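Local coordinates for protein amorpha-4,11-diene synthase (Artemisia annua, PDB 4GAX) that probably cyclises farnesyl diphosphate to a sesquiterpene, releasing diphosphate, at residues 30-38 against 543-554. Residues are numbered along the deposited sequence; the frame is centred on the assembly and turned at random.
Sequences ANFSPSIWG and TAMGEEYKNLVK
Trp37 pushes the six-membered end of its indole against helix 547-557 and the turn leading into it. Met545 can be followed outward from its backbone. CB points toward the loop 30-38. CG is anti to the backbone N (chi1 -179°) and the next torsion is also extended, which carries the sulfur across to the loop. Met545 SD lies 4.1 Å from Ile36 CG1 and about as far from Ile36 CD1. The chain bends at the last torsion. This puts Met545 CE at the indole edge, 3.5 Å from Trp37 CZ2 and 3.7 Å from Trp37 NE1. The sulfur itself makes an oblique Met-aromatic contact, 59° off the ring normal. One face of the indole is covered by Ile36 CD1, which stands over the ring centre. Val553 CG1 comes obliquely to within 3.6 Å of Trp37 CH2. Lys554 CG lies in the ring plane, 3.9 Å from Trp37 CZ3. Lys550 meets Trp37 CH2 and Ile36 CD1 with its CG, while its NZ makes a salt bridge to Glu547 in which the hydrogen bond is weak. Nearer the start of both segments, Thr543 CG2 meets the edge of the Phe32 ring at CE2, 3.6 Å away. The indole N-H bonds to Glu284 of helix 282-292, which fixes the ring's polar edge. Replacing Trp37 by an alanine would probably leave Met545 CE and Val553 CG1 without their aromatic partner and Glu284 without this donor. The two segments are thus matched by apolar shape, and the N-terminal segment lies against the C-terminal helical domain, as in plant terpene synthases.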
ATOM      1  N   ALA A  30       6.460  27.615  14.061  1.00 80.96           N
ATOM      2  CA  ALA A  30       5.219  26.900  13.769  1.00 85.81           C
ATOM      3  C   ALA A  30       4.851  25.899  14.867  1.00 88.24           C
ATOM      4  O   ALA A  30       5.720  25.399  15.585  1.00 86.48           O
ATOM      5  CB  ALA A  30       5.307  26.198  12.413  1.00 84.67           C
ATOM      6  N   ASN A  31       3.554  25.624  14.992  1.00 93.76           N
ATOM      7  CA  ASN A  31       3.051  24.609  15.915  1.00 86.10           C
ATOM      8  C   ASN A  31       2.254  23.548  15.166  1.00 83.28           C
ATOM      9  O   ASN A  31       1.555  23.854  14.196  1.00 87.55           O
ATOM     10  CB  ASN A  31       2.162  25.233  17.001  1.00 78.50           C
ATOM     11  CG  ASN A  31       2.948  26.062  18.008  1.00 72.33           C
ATOM     12  OD1 ASN A  31       3.806  25.545  18.723  1.00 67.33           O
ATOM     13  ND2 ASN A  31       2.640  27.352  18.080  1.00 73.71           N
ATOM     14  N   PHE A  32       2.369  22.300  15.606  1.00 67.97           N
ATOM     15  CA  PHE A  32       1.522  21.235  15.086  1.00 60.23           C
ATOM     16  C   PHE A  32       0.527  20.828  16.164  1.00 58.77           C
ATOM     17  O   PHE A  32       0.832  20.896  17.361  1.00 60.95           O
ATOM     18  CB  PHE A  32       2.352  20.020  14.659  1.00 57.03           C
ATOM     19  CG  PHE A  32       3.131  20.226  13.387  1.00 59.52           C
ATOM     20  CD1 PHE A  32       4.492  20.490  13.428  1.00 59.59           C
ATOM     21  CD2 PHE A  32       2.505  20.147  12.150  1.00 63.68           C
ATOM     22  CE1 PHE A  32       5.215  20.673  12.263  1.00 59.58           C
ATOM     23  CE2 PHE A  32       3.225  20.329  10.980  1.00 65.13           C
ATOM     24  CZ  PHE A  32       4.581  20.592  11.038  1.00 65.64           C
ATOM     25  N   SER A  33      -0.663  20.420  15.740  1.00 56.48           N
ATOM     26  CA  SER A  33      -1.702  19.979  16.666  1.00 58.97           C
ATOM     27  C   SER A  33      -1.254  18.721  17.413  1.00 52.56           C
ATOM     28  O   SER A  33      -0.460  17.936  16.888  1.00 47.16           O
ATOM     29  CB  SER A  33      -2.997  19.711  15.895  1.00 65.46           C
ATOM     30  OG  SER A  33      -2.748  19.634  14.499  1.00 68.32           O
ATOM     31  N   PRO A  34      -1.753  18.524  18.647  1.00 47.29           N
ATOM     32  CA  PRO A  34      -1.418  17.286  19.374  1.00 49.90           C
ATOM     33  C   PRO A  34      -1.977  16.035  18.669  1.00 44.06           C
ATOM     34  O   PRO A  34      -2.843  16.172  17.794  1.00 41.92           O
ATOM     35  CB  PRO A  34      -2.080  17.486  20.748  1.00 52.49           C
ATOM     36  CG  PRO A  34      -3.110  18.566  20.542  1.00 53.42           C
ATOM     37  CD  PRO A  34      -2.585  19.444  19.444  1.00 52.04           C
ATOM     38  N   SER A  35      -1.471  14.845  19.001  1.00 40.34           N
ATOM     39  CA  SER A  35      -2.040  13.617  18.435  1.00 40.03           C
ATOM     40  C   SER A  35      -3.506  13.554  18.859  1.00 39.88           C
ATOM     41  O   SER A  35      -3.847  13.917  19.999  1.00 38.35           O
ATOM     42  CB  SER A  35      -1.308  12.378  18.944  1.00 39.11           C
ATOM     43  OG  SER A  35      -1.957  11.185  18.520  1.00 38.52           O
ATOM     44  N   ILE A  36      -4.380  13.126  17.951  1.00 33.49           N
ATOM     45  CA  ILE A  36      -5.805  13.096  18.272  1.00 34.98           C
ATOM     46  C   ILE A  36      -6.151  11.830  19.053  1.00 45.33           C
ATOM     47  O   ILE A  36      -7.254  11.692  19.586  1.00 37.33           O
ATOM     48  CB  ILE A  36      -6.677  13.213  17.010  1.00 47.72           C
ATOM     49  CG1 ILE A  36      -6.562  11.957  16.144  1.00 52.18           C
ATOM     50  CG2 ILE A  36      -6.297  14.456  16.215  1.00 49.00           C
ATOM     51  CD1 ILE A  36      -7.885  11.210  15.984  1.00 50.97           C
ATOM     52  N   TRP A  37      -5.184  10.922  19.142  1.00 42.60           N
ATOM     53  CA  TRP A  37      -5.425   9.595  19.690  1.00 38.36           C
ATOM     54  C   TRP A  37      -5.195   9.490  21.198  1.00 37.41           C
ATOM     55  O   TRP A  37      -5.669   8.550  21.839  1.00 47.66           O
ATOM     56  CB  TRP A  37      -4.561   8.585  18.944  1.00 32.95           C
ATOM     57  CG  TRP A  37      -4.789   8.664  17.472  1.00 35.60           C
ATOM     58  CD1 TRP A  37      -3.999   9.289  16.543  1.00 32.99           C
ATOM     59  CD2 TRP A  37      -5.907   8.127  16.751  1.00 35.08           C
ATOM     60  NE1 TRP A  37      -4.554   9.162  15.290  1.00 36.39           N
ATOM     61  CE2 TRP A  37      -5.723   8.449  15.391  1.00 35.77           C
ATOM     62  CE3 TRP A  37      -7.040   7.398  17.125  1.00 35.44           C
ATOM     63  CZ2 TRP A  37      -6.635   8.071  14.404  1.00 35.40           C
ATOM     64  CZ3 TRP A  37      -7.943   7.024  16.145  1.00 35.49           C
ATOM     65  CH2 TRP A  37      -7.736   7.360  14.802  1.00 30.64           C
ATOM     66  N   GLY A  38      -4.475  10.449  21.771  1.00 38.59           N
ATOM     67  CA  GLY A  38      -4.200  10.412  23.200  1.00 42.06           C
ATOM     68  C   GLY A  38      -3.388   9.193  23.612  1.00 42.05           C
ATOM     69  O   GLY A  38      -2.439   8.817  22.921  1.00 43.86           O
ATOM     70  N   THR A 543      -0.572  16.562   9.101  1.00109.02           N
ATOM     71  CA  THR A 543      -0.718  17.727   9.972  1.00114.04           C
ATOM     72  C   THR A 543      -2.207  17.901  10.235  1.00115.51           C
ATOM     73  O   THR A 543      -2.653  17.971  11.383  1.00114.67           O
ATOM     74  CB  THR A 543      -0.171  18.999   9.309  1.00116.37           C
ATOM     75  OG1 THR A 543      -1.125  19.495   8.360  1.00116.03           O
ATOM     76  CG2 THR A 543       1.141  18.702   8.603  1.00116.34           C
ATOM     77  N   ALA A 544      -2.969  17.975   9.147  1.00121.39           N
ATOM     78  CA  ALA A 544      -4.413  17.835   9.211  1.00118.31           C
ATOM     79  C   ALA A 544      -4.704  16.347   9.326  1.00110.36           C
ATOM     80  O   ALA A 544      -3.789  15.539   9.476  1.00111.60           O
ATOM     81  CB  ALA A 544      -5.061  18.403   7.963  1.00118.46           C
ATOM     82  N   MET A 545      -5.977  15.983   9.265  1.00 95.34           N
ATOM     83  CA  MET A 545      -6.357  14.581   9.194  1.00 85.58           C
ATOM     84  C   MET A 545      -7.807  14.475   8.765  1.00 77.31           C
ATOM     85  O   MET A 545      -8.716  14.738   9.558  1.00 73.01           O
ATOM     86  CB  MET A 545      -6.174  13.869  10.535  1.00 84.39           C
ATOM     87  CG  MET A 545      -6.555  12.397  10.475  1.00 79.23           C
ATOM     88  SD  MET A 545      -6.743  11.608  12.081  1.00157.42           S
ATOM     89  CE  MET A 545      -5.541  10.304  11.919  1.00 33.10           C
ATOM     90  N   GLY A 546      -8.018  14.096   7.509  1.00 76.69           N
ATOM     91  CA  GLY A 546      -9.359  13.933   6.982  1.00 71.55           C
ATOM     92  C   GLY A 546     -10.138  12.864   7.727  1.00 63.44           C
ATOM     93  O   GLY A 546      -9.551  11.891   8.220  1.00 59.93           O
ATOM     94  N   GLU A 547     -11.456  13.047   7.816  1.00 49.24           N
ATOM     95  CA  GLU A 547     -12.336  12.063   8.445  1.00 56.05           C
ATOM     96  C   GLU A 547     -12.186  10.708   7.753  1.00 47.51           C
ATOM     97  O   GLU A 547     -12.264   9.657   8.395  1.00 52.38           O
ATOM     98  CB  GLU A 547     -13.791  12.529   8.371  1.00 62.57           C
ATOM     99  CG  GLU A 547     -14.797  11.617   9.080  1.00 71.87           C
ATOM    100  CD  GLU A 547     -14.989  11.964  10.553  1.00 73.46           C
ATOM    101  OE1 GLU A 547     -15.938  11.431  11.171  1.00 67.45           O
ATOM    102  OE2 GLU A 547     -14.194  12.767  11.092  1.00 73.25           O
ATOM    103  N   GLU A 548     -11.959  10.746   6.444  1.00 41.82           N
ATOM    104  CA  GLU A 548     -11.787   9.538   5.658  1.00 39.68           C
ATOM    105  C   GLU A 548     -10.614   8.739   6.230  1.00 38.58           C
ATOM    106  O   GLU A 548     -10.760   7.566   6.579  1.00 37.57           O
ATOM    107  CB  GLU A 548     -11.554   9.896   4.185  1.00 48.75           C
ATOM    108  CG  GLU A 548     -12.064   8.868   3.189  1.00 55.89           C
ATOM    109  CD  GLU A 548     -12.198   9.427   1.771  1.00 57.92           C
ATOM    110  OE1 GLU A 548     -11.170   9.819   1.174  1.00 46.14           O
ATOM    111  OE2 GLU A 548     -13.338   9.476   1.253  1.00 59.67           O
ATOM    112  N   TYR A 549      -9.464   9.395   6.358  1.00 42.27           N
ATOM    113  CA  TYR A 549      -8.268   8.760   6.901  1.00 41.51           C
ATOM    114  C   TYR A 549      -8.482   8.326   8.353  1.00 41.20           C
ATOM    115  O   TYR A 549      -8.036   7.248   8.758  1.00 40.07           O
ATOM    116  CB  TYR A 549      -7.078   9.722   6.798  1.00 48.29           C
ATOM    117  CG  TYR A 549      -5.741   9.142   7.214  1.00 46.35           C
ATOM    118  CD1 TYR A 549      -4.823   8.706   6.262  1.00 43.53           C
ATOM    119  CD2 TYR A 549      -5.388   9.049   8.558  1.00 46.86           C
ATOM    120  CE1 TYR A 549      -3.592   8.173   6.640  1.00 40.71           C
ATOM    121  CE2 TYR A 549      -4.168   8.524   8.947  1.00 47.94           C
ATOM    122  CZ  TYR A 549      -3.273   8.093   7.990  1.00 49.03           C
ATOM    123  OH  TYR A 549      -2.062   7.576   8.393  1.00 52.79           O
ATOM    124  N   LYS A 550      -9.159   9.165   9.135  1.00 37.95           N
ATOM    125  CA  LYS A 550      -9.354   8.864  10.551  1.00 34.33           C
ATOM    126  C   LYS A 550     -10.155   7.580  10.740  1.00 39.78           C
ATOM    127  O   LYS A 550      -9.828   6.749  11.590  1.00 32.84           O
ATOM    128  CB  LYS A 550     -10.054  10.008  11.279  1.00 38.71           C
ATOM    129  CG  LYS A 550      -9.952   9.893  12.800  1.00 56.96           C
ATOM    130  CD  LYS A 550     -11.209  10.378  13.500  1.00 71.02           C
ATOM    131  CE  LYS A 550     -11.483  11.846  13.223  1.00 81.31           C
ATOM    132  NZ  LYS A 550     -12.717  12.310  13.929  1.00 85.37           N
ATOM    133  N   ASN A 551     -11.210   7.411   9.954  1.00 37.98           N
ATOM    134  CA  ASN A 551     -12.049   6.236  10.136  1.00 41.90           C
ATOM    135  C   ASN A 551     -11.440   4.949   9.611  1.00 30.64           C
ATOM    136  O   ASN A 551     -11.775   3.868  10.095  1.00 33.63           O
ATOM    137  CB  ASN A 551     -13.462   6.461   9.604  1.00 52.23           C
ATOM    138  CG  ASN A 551     -14.318   7.247  10.580  1.00 60.51           C
ATOM    139  OD1 ASN A 551     -15.018   6.671  11.423  1.00 64.71           O
ATOM    140  ND2 ASN A 551     -14.251   8.569  10.485  1.00 56.28           N
ATOM    141  N   LEU A 552     -10.550   5.063   8.627  1.00 29.23           N
ATOM    142  CA  LEU A 552      -9.792   3.912   8.164  1.00 29.27           C
ATOM    143  C   LEU A 552      -8.950   3.382   9.317  1.00 30.10           C
ATOM    144  O   LEU A 552      -8.896   2.168   9.547  1.00 27.15           O
ATOM    145  CB  LEU A 552      -8.880   4.274   6.980  1.00 26.00           C
ATOM    146  CG  LEU A 552      -9.553   4.641   5.653  1.00 34.64           C
ATOM    147  CD1 LEU A 552      -8.503   5.000   4.619  1.00 34.82           C
ATOM    148  CD2 LEU A 552     -10.446   3.517   5.129  1.00 29.59           C
ATOM    149  N   VAL A 553      -8.299   4.295  10.041  1.00 34.63           N
ATOM    150  CA  VAL A 553      -7.474   3.917  11.188  1.00 27.31           C
ATOM    151  C   VAL A 553      -8.328   3.210  12.239  1.00 28.50           C
ATOM    152  O   VAL A 553      -7.956   2.154  12.750  1.00 26.12           O
ATOM    153  CB  VAL A 553      -6.776   5.148  11.806  1.00 23.99           C
ATOM    154  CG1 VAL A 553      -5.974   4.745  13.042  1.00 24.55           C
ATOM    155  CG2 VAL A 553      -5.880   5.813  10.775  1.00 28.67           C
ATOM    156  N   LYS A 554      -9.488   3.780  12.556  1.00 23.68           N
ATOM    157  CA  LYS A 554     -10.365   3.162  13.549  1.00 24.19           C
ATOM    158  C   LYS A 554     -10.880   1.796  13.093  1.00 22.24           C
ATOM    159  O   LYS A 554     -10.992   0.868  13.898  1.00 21.80           O
ATOM    160  CB  LYS A 554     -11.547   4.075  13.884  1.00 32.27           C
ATOM    161  CG  LYS A 554     -11.153   5.400  14.516  1.00 37.10           C
ATOM    162  CD  LYS A 554     -12.331   5.986  15.296  1.00 45.25           C
ATOM    163  CE  LYS A 554     -12.238   7.499  15.389  1.00 62.56           C
ATOM    164  NZ  LYS A 554     -13.358   8.070  16.206  1.00 71.36           N
TER